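Local structure of putative thioesterase II (Thermobifida fusca, 3BBJ) at residues N250-D255 and V261-Q266; Y40-L45 and V218-H223; T6-A11 and V178-R183; D145-R150 and V199-P204. The protein probably hydrolyses acyl thioesters such as acyl-CoA, using a double hot-dog fold. All coordinates share one frame; numbering follows the deposited sequence.

Contact 1: N250-D255 and V261-Q266; sequences NVDLWD and VAQSRQ
From Asn250 opposite Arg265 to Leu253 opposite Ala262, strands 250-254 and 261-266 run antiparallel as the two arms of a beta hairpin, with axes 4.6 Å apart at closest approach and directions 168° apart. The hairpin belongs to the C-terminal hot-dog half of the protein. Val251 with Ser264 and Leu253 with Ala262 are hydrogen-bonded pairs; Asn250 with Arg265 and Asp252 with Gln263 are non-hydrogen-bonded ones. Near the turn the ladder is broken by a classic beta bulge, in which Val261 and Ala262 both face Leu253. The carbonyl oxygen Leu253 O is therefore gripped twice, by Val261 N at 2.9 Å and by Ala262 N at 3.2 Å.

The two faces differ in chemistry. On one, the methyl Ala262 CB lies 3.9 Å from Leu253 CB and equally near Leu253 CD1, while Leu195 and Ala198 of helix 191-198 pack on the same leucine. The other face is polar. There Asn250 and Arg265 extend side by side, amide and guanidinium planes nearly perpendicular at 88°. The bend in the arginine chain at chi3 (-53°) lets Arg265 NE give a weak hydrogen bond of 3.0 Å to Asn250 OD1, which sits at the guanidinium edge; Asn250 ND2 donates a hydrogen bond to Asp248 OD2. Asp252 OD2 forms a salt bridge with Arg236, and Gln263 OE1 accepts from Arg225. One water ties Asp252 to Gln263, accepting from Gln263 NE2 at 2.9 Å and donating weakly to Asp252 OD1 at 3.1 Å.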
# COMPACT_ATOMS: atom_id res chain seq x y z
N ASN A 250 7.93 2.89 -5.52
CA ASN A 250 8.13 1.89 -4.49
C ASN A 250 9.44 2.18 -3.78
O ASN A 250 10.49 2.09 -4.40
CB ASN A 250 8.19 0.53 -5.17
CG ASN A 250 7.08 0.36 -6.17
OD1 ASN A 250 5.93 0.51 -5.82
ND2 ASN A 250 7.42 0.09 -7.44
N VAL A 251 9.37 2.52 -2.49
CA VAL A 251 10.57 2.86 -1.72
C VAL A 251 10.79 1.89 -0.56
O VAL A 251 9.92 1.68 0.27
CB VAL A 251 10.48 4.34 -1.19
CG1 VAL A 251 11.65 4.67 -0.25
CG2 VAL A 251 10.41 5.34 -2.35
N ASP A 252 11.96 1.26 -0.52
CA ASP A 252 12.33 0.40 0.59
C ASP A 252 13.49 1.07 1.32
O ASP A 252 14.33 1.73 0.69
CB ASP A 252 12.69 -1.00 0.10
CG ASP A 252 11.53 -1.69 -0.60
OD1 ASP A 252 10.43 -1.74 -0.02
OD2 ASP A 252 11.69 -2.15 -1.75
N LEU A 253 13.49 0.95 2.65
CA LEU A 253 14.54 1.50 3.47
C LEU A 253 15.15 0.41 4.35
O LEU A 253 14.44 -0.40 4.95
CB LEU A 253 13.98 2.62 4.36
CG LEU A 253 13.29 3.82 3.72
CD1 LEU A 253 12.71 4.79 4.80
CD2 LEU A 253 14.25 4.55 2.81
N TRP A 254 16.49 0.41 4.41
CA TRP A 254 17.26 -0.49 5.28
C TRP A 254 18.09 0.35 6.23
O TRP A 254 18.41 1.52 5.95
CB TRP A 254 18.22 -1.35 4.47
CG TRP A 254 17.60 -2.32 3.53
CD1 TRP A 254 17.46 -3.66 3.71
CD2 TRP A 254 17.04 -2.03 2.25
NE1 TRP A 254 16.84 -4.23 2.62
CE2 TRP A 254 16.58 -3.24 1.70
CE3 TRP A 254 16.90 -0.86 1.51
CZ2 TRP A 254 15.97 -3.31 0.45
CZ3 TRP A 254 16.30 -0.93 0.26
CH2 TRP A 254 15.83 -2.15 -0.26
N ASP A 255 18.46 -0.25 7.36
CA ASP A 255 19.28 0.45 8.34
C ASP A 255 20.77 0.18 8.12
O ASP A 255 21.15 -0.57 7.21
CB ASP A 255 18.86 0.07 9.78
CG ASP A 255 19.28 -1.35 10.19
OD1 ASP A 255 19.79 -2.15 9.37
OD2 ASP A 255 19.08 -1.66 11.39
N VAL A 261 13.68 -2.07 7.18
CA VAL A 261 12.86 -1.40 8.19
C VAL A 261 11.55 -0.81 7.64
O VAL A 261 10.60 -0.70 8.37
CB VAL A 261 13.66 -0.26 8.94
CG1 VAL A 261 14.84 -0.84 9.70
CG2 VAL A 261 14.15 0.79 7.96
N ALA A 262 11.53 -0.41 6.36
CA ALA A 262 10.33 0.22 5.73
C ALA A 262 10.11 -0.27 4.30
O ALA A 262 11.07 -0.43 3.55
CB ALA A 262 10.45 1.74 5.70
N GLN A 263 8.84 -0.50 3.95
CA GLN A 263 8.40 -0.85 2.59
C GLN A 263 7.22 0.08 2.30
O GLN A 263 6.20 0.03 2.99
CB GLN A 263 7.89 -2.28 2.50
CG GLN A 263 8.91 -3.37 2.68
CD GLN A 263 8.28 -4.74 2.68
OE1 GLN A 263 7.61 -5.14 3.64
NE2 GLN A 263 8.49 -5.48 1.60
N SER A 264 7.40 0.91 1.29
CA SER A 264 6.45 1.95 0.95
C SER A 264 6.10 1.85 -0.52
O SER A 264 6.94 1.56 -1.35
CB SER A 264 7.09 3.33 1.22
OG SER A 264 6.17 4.41 1.06
N ARG A 265 4.84 2.04 -0.84
CA ARG A 265 4.42 2.19 -2.21
C ARG A 265 3.44 3.38 -2.24
O ARG A 265 2.51 3.43 -1.43
CB ARG A 265 3.80 0.88 -2.79
CG ARG A 265 3.39 1.07 -4.31
CD ARG A 265 2.84 -0.16 -5.11
NE ARG A 265 3.69 -1.37 -5.08
CZ ARG A 265 3.26 -2.61 -4.80
NH1 ARG A 265 1.97 -2.85 -4.55
NH2 ARG A 265 4.12 -3.63 -4.78
N GLN A 266 3.70 4.37 -3.09
CA GLN A 266 2.69 5.43 -3.34
C GLN A 266 2.22 5.38 -4.80
O GLN A 266 2.94 4.87 -5.69
CB GLN A 266 3.14 6.86 -2.96
CG GLN A 266 4.29 7.47 -3.73
CD GLN A 266 4.41 8.99 -3.53
OE1 GLN A 266 3.66 9.76 -4.13
NE2 GLN A 266 5.38 9.42 -2.71
O HOH W 1 8.51 -0.98 -1.44
O HOH W 2 10.24 -4.78 -0.62

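Contact 2: Y40-L45 and V218-H223; sequences YLMTVL and VELTWH
A single side chain, Met42, present as selenomethionine, carries the whole helix side of this contact, reaching Leu220 and Trp222 across backbones whose nearest CA atoms, Met42 CA and Leu220 CA, stand 9.7 Å apart. It bridges the two halves of the double hot-dog, joining helix 38-51 of the N-terminal half to strand 217-224 of the C-terminal half. The chain runs out nearly straight as far as SE and then bends at chi3 (39°), which turns the methyl group along the strand. Met42 CE thereby comes to 3.6 Å from Leu220 CD2 and, obliquely to the indole, to 3.7 Å from Trp222 CD1. The selenium rests on both leucine branches, with Met42 SE 3.8 Å from Leu220 CD1, and the two side chains cross at about a right angle. With an alanine here in place of Leu220 both methyls go, and the selenium end is likely to lose its seat and be freer to swing. On the reverse face of the strand, Thr221 OG1 donates to Glu219 OE2. Between helix and strand, by contrast, the meeting is entirely apolar, so the fit there rests on shape and dispersion without a polar bond to fix its direction.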
# COMPACT_ATOMS: atom_id res chain seq x y z
N TYR A 40 6.20 14.95 5.42
CA TYR A 40 6.20 15.80 6.61
C TYR A 40 4.82 15.78 7.28
O TYR A 40 4.73 15.71 8.49
CB TYR A 40 6.65 17.23 6.25
CG TYR A 40 6.46 18.24 7.37
CD1 TYR A 40 7.24 18.19 8.52
CD2 TYR A 40 5.50 19.24 7.27
CE1 TYR A 40 7.05 19.10 9.53
CE2 TYR A 40 5.31 20.16 8.28
CZ TYR A 40 6.08 20.10 9.41
OH TYR A 40 5.89 21.04 10.40
N LEU A 41 3.76 15.83 6.47
CA LEU A 41 2.39 15.78 6.97
C LEU A 41 2.07 14.40 7.55
O LEU A 41 1.26 14.26 8.48
CB LEU A 41 1.40 16.12 5.87
CG LEU A 41 1.60 17.39 5.04
CD1 LEU A 41 0.46 17.51 4.08
CD2 LEU A 41 1.70 18.67 5.89
N MSE A 42 2.72 13.36 7.00
CA MSE A 42 2.58 12.01 7.54
C MSE A 42 3.18 11.88 8.94
O MSE A 42 2.58 11.27 9.82
CB MSE A 42 3.20 10.99 6.58
CG MSE A 42 2.24 10.65 5.40
SE MSE A 42 3.06 9.76 3.88
CE MSE A 42 4.26 8.58 4.84
N THR A 43 4.34 12.49 9.12
CA THR A 43 5.10 12.46 10.36
C THR A 43 4.28 13.03 11.51
O THR A 43 4.24 12.49 12.62
CB THR A 43 6.41 13.29 10.18
OG1 THR A 43 7.31 12.58 9.30
CG2 THR A 43 7.09 13.52 11.50
N VAL A 44 3.60 14.14 11.21
CA VAL A 44 2.74 14.83 12.16
C VAL A 44 1.50 13.98 12.48
O VAL A 44 1.10 13.88 13.64
CB VAL A 44 2.33 16.22 11.61
CG1 VAL A 44 1.06 16.73 12.28
CG2 VAL A 44 3.48 17.21 11.77
N LEU A 45 0.90 13.39 11.45
CA LEU A 45 -0.26 12.55 11.66
C LEU A 45 0.14 11.29 12.42
O LEU A 45 -0.60 10.83 13.29
CB LEU A 45 -0.93 12.18 10.34
CG LEU A 45 -1.71 13.24 9.56
CD1 LEU A 45 -2.51 12.53 8.45
CD2 LEU A 45 -2.65 14.07 10.46
N VAL A 218 -1.41 10.61 -4.47
CA VAL A 218 -2.81 10.30 -4.31
C VAL A 218 -2.96 9.38 -3.10
O VAL A 218 -3.82 9.62 -2.25
CB VAL A 218 -3.40 9.68 -5.57
CG1 VAL A 218 -4.79 9.15 -5.26
CG2 VAL A 218 -3.43 10.73 -6.68
N GLU A 219 -2.11 8.34 -3.02
CA GLU A 219 -2.17 7.37 -1.94
C GLU A 219 -0.77 6.88 -1.61
O GLU A 219 0.02 6.66 -2.49
CB GLU A 219 -3.07 6.18 -2.33
CG GLU A 219 -3.56 5.27 -1.15
CD GLU A 219 -2.51 4.33 -0.60
OE1 GLU A 219 -1.65 3.83 -1.36
OE2 GLU A 219 -2.55 4.06 0.62
N LEU A 220 -0.46 6.74 -0.32
CA LEU A 220 0.78 6.10 0.12
C LEU A 220 0.45 5.22 1.31
O LEU A 220 -0.21 5.66 2.26
CB LEU A 220 1.86 7.13 0.50
CG LEU A 220 3.22 6.64 1.02
CD1 LEU A 220 4.28 7.73 0.93
CD2 LEU A 220 3.14 6.12 2.45
N THR A 221 0.87 3.96 1.21
CA THR A 221 0.84 3.01 2.30
C THR A 221 2.27 2.51 2.53
O THR A 221 2.97 2.17 1.59
CB THR A 221 -0.01 1.79 2.01
OG1 THR A 221 -1.38 2.17 1.87
CG2 THR A 221 0.12 0.79 3.17
N TRP A 222 2.69 2.50 3.79
CA TRP A 222 4.02 2.01 4.14
C TRP A 222 4.00 1.16 5.42
O TRP A 222 3.19 1.34 6.31
CB TRP A 222 5.02 3.17 4.21
CG TRP A 222 5.02 3.91 5.49
CD1 TRP A 222 4.26 4.98 5.81
CD2 TRP A 222 5.83 3.63 6.64
NE1 TRP A 222 4.53 5.40 7.08
CE2 TRP A 222 5.48 4.58 7.63
CE3 TRP A 222 6.80 2.67 6.94
CZ2 TRP A 222 6.07 4.60 8.89
CZ3 TRP A 222 7.38 2.69 8.18
CH2 TRP A 222 7.02 3.65 9.15
N HIS A 223 4.91 0.20 5.48
CA HIS A 223 4.95 -0.75 6.57
C HIS A 223 6.29 -0.74 7.30
O HIS A 223 7.35 -0.74 6.67
CB HIS A 223 4.70 -2.16 6.02
CG HIS A 223 3.44 -2.29 5.22
ND1 HIS A 223 2.20 -2.13 5.78
CD2 HIS A 223 3.23 -2.59 3.92
CE1 HIS A 223 1.27 -2.32 4.86
NE2 HIS A 223 1.87 -2.59 3.72

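Contact 3: T6-A11 and V178-R183; sequences TRFDSA and VDLSAR
Phe8 and Leu180 bring the short N-terminal helix 7-11, with Thr6 at its N-cap, against the end of strand 173-180 in the C-terminal hot-dog half. The apolar part is compact. The two leucine methyls sit against the root of the phenylalanine side chain: Leu180 CD1 lies 3.6 Å from Phe8 CB and 3.9 Å from Phe8 CG, while Leu180 CD2 is 4.0 Å from Phe8 CD1. With CG anti to the backbone N (chi1 -180°), the aromatic side chain leaves the helix across the leucine, the two crossing at about a right angle, and goes on to touch Ala193 and Leu197 of helix 191-198. An alanine in place of Phe8 would keep the CB contact, but the loss of the ring would probably open a gap between Leu180 and those two helix residues.

Salt bridges hold charged residues of both segments. Arg7 forms them with Asp27 and Asp144, and Arg183 with Asp145, so both arginines are paired with acids.

Hydrogen bonds, finally, act within each segment. Thr6 OG1 caps the helix by accepting from Asp9 N, a weak bond at 3.3 Å though fairly straight. On the strand side Asp179, whose other oxygen is bonded to Ser187, binds the backbone next to it: Leu180 N donates to Asp179 OD1 at 2.8 Å, meeting the oxygen on its anti side, 27° out of the carboxylate plane.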
# COMPACT_ATOMS: atom_id res chain seq x y z
N THR A 6 16.88 18.76 16.84
CA THR A 6 17.04 18.92 15.40
C THR A 6 15.81 19.70 14.94
O THR A 6 14.76 19.68 15.63
CB THR A 6 17.03 17.57 14.64
OG1 THR A 6 15.75 16.92 14.80
CG2 THR A 6 18.14 16.64 15.14
N ARG A 7 15.93 20.39 13.81
CA ARG A 7 14.79 21.15 13.24
C ARG A 7 13.50 20.30 13.13
O ARG A 7 12.41 20.77 13.40
CB ARG A 7 15.13 21.67 11.85
CG ARG A 7 14.15 22.70 11.34
CD ARG A 7 14.22 22.87 9.86
NE ARG A 7 13.25 23.90 9.45
CZ ARG A 7 13.56 25.16 9.14
NH1 ARG A 7 14.82 25.59 9.10
NH2 ARG A 7 12.58 25.99 8.81
N PHE A 8 13.66 19.05 12.72
CA PHE A 8 12.56 18.09 12.60
C PHE A 8 11.81 17.88 13.90
O PHE A 8 10.57 17.83 13.91
CB PHE A 8 13.14 16.76 12.14
CG PHE A 8 12.12 15.65 11.97
CD1 PHE A 8 11.36 15.58 10.81
CD2 PHE A 8 11.98 14.65 12.93
CE1 PHE A 8 10.45 14.53 10.63
CE2 PHE A 8 11.07 13.60 12.76
CZ PHE A 8 10.31 13.55 11.60
N ASP A 9 12.54 17.71 15.00
CA ASP A 9 11.91 17.53 16.33
C ASP A 9 10.96 18.69 16.64
O ASP A 9 9.83 18.49 17.09
CB ASP A 9 12.96 17.42 17.44
CG ASP A 9 13.70 16.09 17.44
OD1 ASP A 9 13.16 15.11 16.88
OD2 ASP A 9 14.82 16.02 18.03
N SER A 10 11.43 19.91 16.40
CA SER A 10 10.63 21.11 16.62
C SER A 10 9.50 21.23 15.61
O SER A 10 8.34 21.48 15.97
CB SER A 10 11.52 22.36 16.54
OG SER A 10 10.76 23.55 16.45
N ALA A 11 9.84 21.06 14.34
CA ALA A 11 8.89 21.17 13.24
C ALA A 11 7.71 20.19 13.27
O ALA A 11 6.64 20.49 12.74
CB ALA A 11 9.63 21.03 11.90
N VAL A 178 19.82 8.22 2.85
CA VAL A 178 19.03 9.38 3.21
C VAL A 178 18.96 9.54 4.71
O VAL A 178 18.96 8.55 5.46
CB VAL A 178 17.60 9.28 2.68
CG1 VAL A 178 16.86 7.98 3.22
CG2 VAL A 178 16.84 10.56 3.00
N ASP A 179 18.91 10.80 5.15
CA ASP A 179 18.79 11.15 6.56
C ASP A 179 18.38 12.61 6.64
O ASP A 179 18.40 13.31 5.63
CB ASP A 179 20.14 10.94 7.27
CG ASP A 179 20.00 10.67 8.78
OD1 ASP A 179 18.93 10.94 9.38
OD2 ASP A 179 20.99 10.16 9.36
N LEU A 180 17.99 13.06 7.82
CA LEU A 180 17.79 14.48 8.08
C LEU A 180 19.11 15.23 7.83
O LEU A 180 20.19 14.68 8.01
CB LEU A 180 17.34 14.71 9.53
CG LEU A 180 15.97 14.14 9.93
CD1 LEU A 180 15.73 14.29 11.43
CD2 LEU A 180 14.88 14.83 9.13
N SER A 181 19.02 16.48 7.40
CA SER A 181 20.21 17.23 7.01
C SER A 181 21.13 17.60 8.20
O SER A 181 20.69 17.83 9.35
CB SER A 181 19.80 18.50 6.24
OG SER A 181 19.22 19.49 7.10
N ALA A 182 22.43 17.65 7.90
CA ALA A 182 23.45 18.11 8.82
C ALA A 182 23.09 19.53 9.23
O ALA A 182 23.08 19.85 10.41
CB ALA A 182 24.82 18.06 8.14
N ARG A 183 22.74 20.35 8.24
CA ARG A 183 22.31 21.74 8.43
C ARG A 183 21.26 21.95 9.52
O ARG A 183 21.32 22.92 10.27
CB ARG A 183 21.74 22.23 7.10
CG ARG A 183 21.30 23.68 7.10
CD ARG A 183 20.56 24.04 5.84
NE ARG A 183 20.11 25.42 5.90
CZ ARG A 183 19.83 26.17 4.85
NH1 ARG A 183 19.94 25.68 3.62
NH2 ARG A 183 19.44 27.42 5.02

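Contact 4: D145-R150 and V199-P204; sequences DGFLAR and VDALPP
Phe147 opens a brief 3-10 turn, 147-149, and faces Ala201 in the irregular loop 199-204; their CA atoms, Phe147 CA and Ala201 CA, are 8.6 Å apart, the shortest such separation between the segments. Both segments lie in the C-terminal hot-dog half. The turn is closed by hydrogen bonds from Ala149 N to Gly146 O at 3.0 Å and from Arg150 N to Phe147 O at 2.8 Å. Gly146 enters it with a positive phi of 52°, a conformation that glycine adopts readily.

Nearly all of the contact is made by the far end of one ring. A chi1 of -176° carries the Phe147 ring out toward the loop, and chi2 (76°) turns its edge to Ala201. Phe147 CZ lies 3.8 Å from Ala201 CA, which is near the ring plane, and 4.0 Å from the methyl Ala201 CB. The neighbouring ring atom Phe147 CE2 is 4.0 Å from Ala201 O, which lies in the plane of the ring. This is a van der Waals meeting of an aromatic edge with backbone and a methyl. The loop beside it is fastened by polar bonds: Asp200 O accepts from Asn37 ND2, and the Asp200 carboxylate from Gly39 N and Gln266 NE2.

Phe147 is also flanked by Ile32 and Asn37, whereas Ala201 leans on Val151 of strand 151-155 and Leu202 on Val251 of strand 246-254, which places the contact between the loop that precedes strand 151-155 and the loop that follows helix 191-198.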
# COMPACT_ATOMS: atom_id res chain seq x y z
N ASP A 145 15.76 27.72 2.44
CA ASP A 145 16.04 26.94 1.21
C ASP A 145 15.12 25.72 0.96
O ASP A 145 15.47 24.82 0.19
CB ASP A 145 17.53 26.56 1.12
CG ASP A 145 18.45 27.80 1.07
OD1 ASP A 145 17.97 28.89 0.71
OD2 ASP A 145 19.65 27.68 1.42
N GLY A 146 13.93 25.77 1.54
CA GLY A 146 12.89 24.76 1.34
C GLY A 146 13.25 23.29 1.54
O GLY A 146 14.30 22.94 2.08
N PHE A 147 12.36 22.42 1.06
CA PHE A 147 12.46 21.00 1.35
C PHE A 147 13.85 20.38 1.17
O PHE A 147 14.32 19.64 2.04
CB PHE A 147 11.44 20.16 0.57
CG PHE A 147 11.49 18.73 0.94
CD1 PHE A 147 10.93 18.31 2.14
CD2 PHE A 147 12.20 17.82 0.19
CE1 PHE A 147 11.01 17.00 2.53
CE2 PHE A 147 12.30 16.49 0.59
CZ PHE A 147 11.69 16.09 1.76
N LEU A 148 14.49 20.68 0.04
CA LEU A 148 15.78 20.05 -0.31
C LEU A 148 16.88 20.22 0.74
O LEU A 148 17.85 19.44 0.76
CB LEU A 148 16.29 20.57 -1.67
CG LEU A 148 15.60 20.01 -2.93
CD1 LEU A 148 16.00 20.76 -4.17
CD2 LEU A 148 15.92 18.53 -3.11
N ALA A 149 16.73 21.24 1.59
CA ALA A 149 17.69 21.53 2.68
C ALA A 149 17.34 20.87 4.02
O ALA A 149 18.06 21.05 5.01
CB ALA A 149 17.82 23.05 2.87
N ARG A 150 16.24 20.12 4.04
CA ARG A 150 15.77 19.42 5.24
C ARG A 150 16.34 17.99 5.37
O ARG A 150 16.35 17.39 6.48
CB ARG A 150 14.24 19.35 5.24
CG ARG A 150 13.50 20.70 5.11
CD ARG A 150 13.68 21.58 6.38
NE ARG A 150 14.99 22.24 6.41
CZ ARG A 150 15.28 23.44 5.89
NH1 ARG A 150 14.35 24.17 5.29
NH2 ARG A 150 16.51 23.90 5.98
N VAL A 199 10.30 8.00 3.61
CA VAL A 199 9.69 7.27 2.50
C VAL A 199 9.26 8.21 1.35
O VAL A 199 9.05 7.75 0.23
CB VAL A 199 8.45 6.43 2.95
CG1 VAL A 199 8.78 5.54 4.12
CG2 VAL A 199 7.30 7.31 3.33
N ASP A 200 9.08 9.49 1.67
CA ASP A 200 8.68 10.52 0.70
C ASP A 200 9.72 11.63 0.60
O ASP A 200 9.41 12.73 0.17
CB ASP A 200 7.34 11.17 1.10
CG ASP A 200 6.71 11.97 -0.05
OD1 ASP A 200 6.81 11.55 -1.23
OD2 ASP A 200 6.10 13.02 0.22
N ALA A 201 10.97 11.34 0.96
CA ALA A 201 12.00 12.38 0.95
C ALA A 201 12.94 12.30 -0.25
O ALA A 201 13.98 12.99 -0.27
CB ALA A 201 12.81 12.33 2.27
N LEU A 202 12.59 11.49 -1.26
CA LEU A 202 13.47 11.29 -2.43
C LEU A 202 12.89 11.89 -3.71
O LEU A 202 11.70 12.22 -3.77
CB LEU A 202 13.70 9.80 -2.65
CG LEU A 202 13.93 8.89 -1.46
CD1 LEU A 202 13.60 7.45 -1.88
CD2 LEU A 202 15.38 9.03 -0.92
N PRO A 203 13.74 12.04 -4.76
CA PRO A 203 13.23 12.58 -6.03
C PRO A 203 12.13 11.68 -6.56
O PRO A 203 12.27 10.46 -6.51
CB PRO A 203 14.45 12.54 -6.96
CG PRO A 203 15.62 12.47 -6.09
CD PRO A 203 15.19 11.78 -4.82
N PRO A 204 11.01 12.27 -6.99
CA PRO A 204 9.97 11.45 -7.59
C PRO A 204 10.54 10.58 -8.71
O PRO A 204 11.21 11.09 -9.61
CB PRO A 204 8.96 12.47 -8.09
CG PRO A 204 9.11 13.61 -7.13
CD PRO A 204 10.59 13.68 -6.88

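Contact 2 joins the two hot-dog halves, contact 3 brings the N-terminal helix to the C-terminal half, and contacts 1 and 4 lie inside that half. Contacts 2 and 3 cross along the chain, as do contacts 3 and 4; contact 4 is nested within the loop closed by contact 2, and contact 1 comes last. Contacts 1 and 2, with centres 12 Å apart, share neighbouring strands 260-269 and 217-224 and both reach the second subunit. Contact 4 touches the other three, its Val199 meeting Met42 and Leu220 of contact 2. Contacts 3 and 4 are closest, at 11 Å between centres; contacts 1 and 3 are farthest, at 19 Å. Local hairpin pairing and long-range packing thus knit N-terminal and C-terminal elements together.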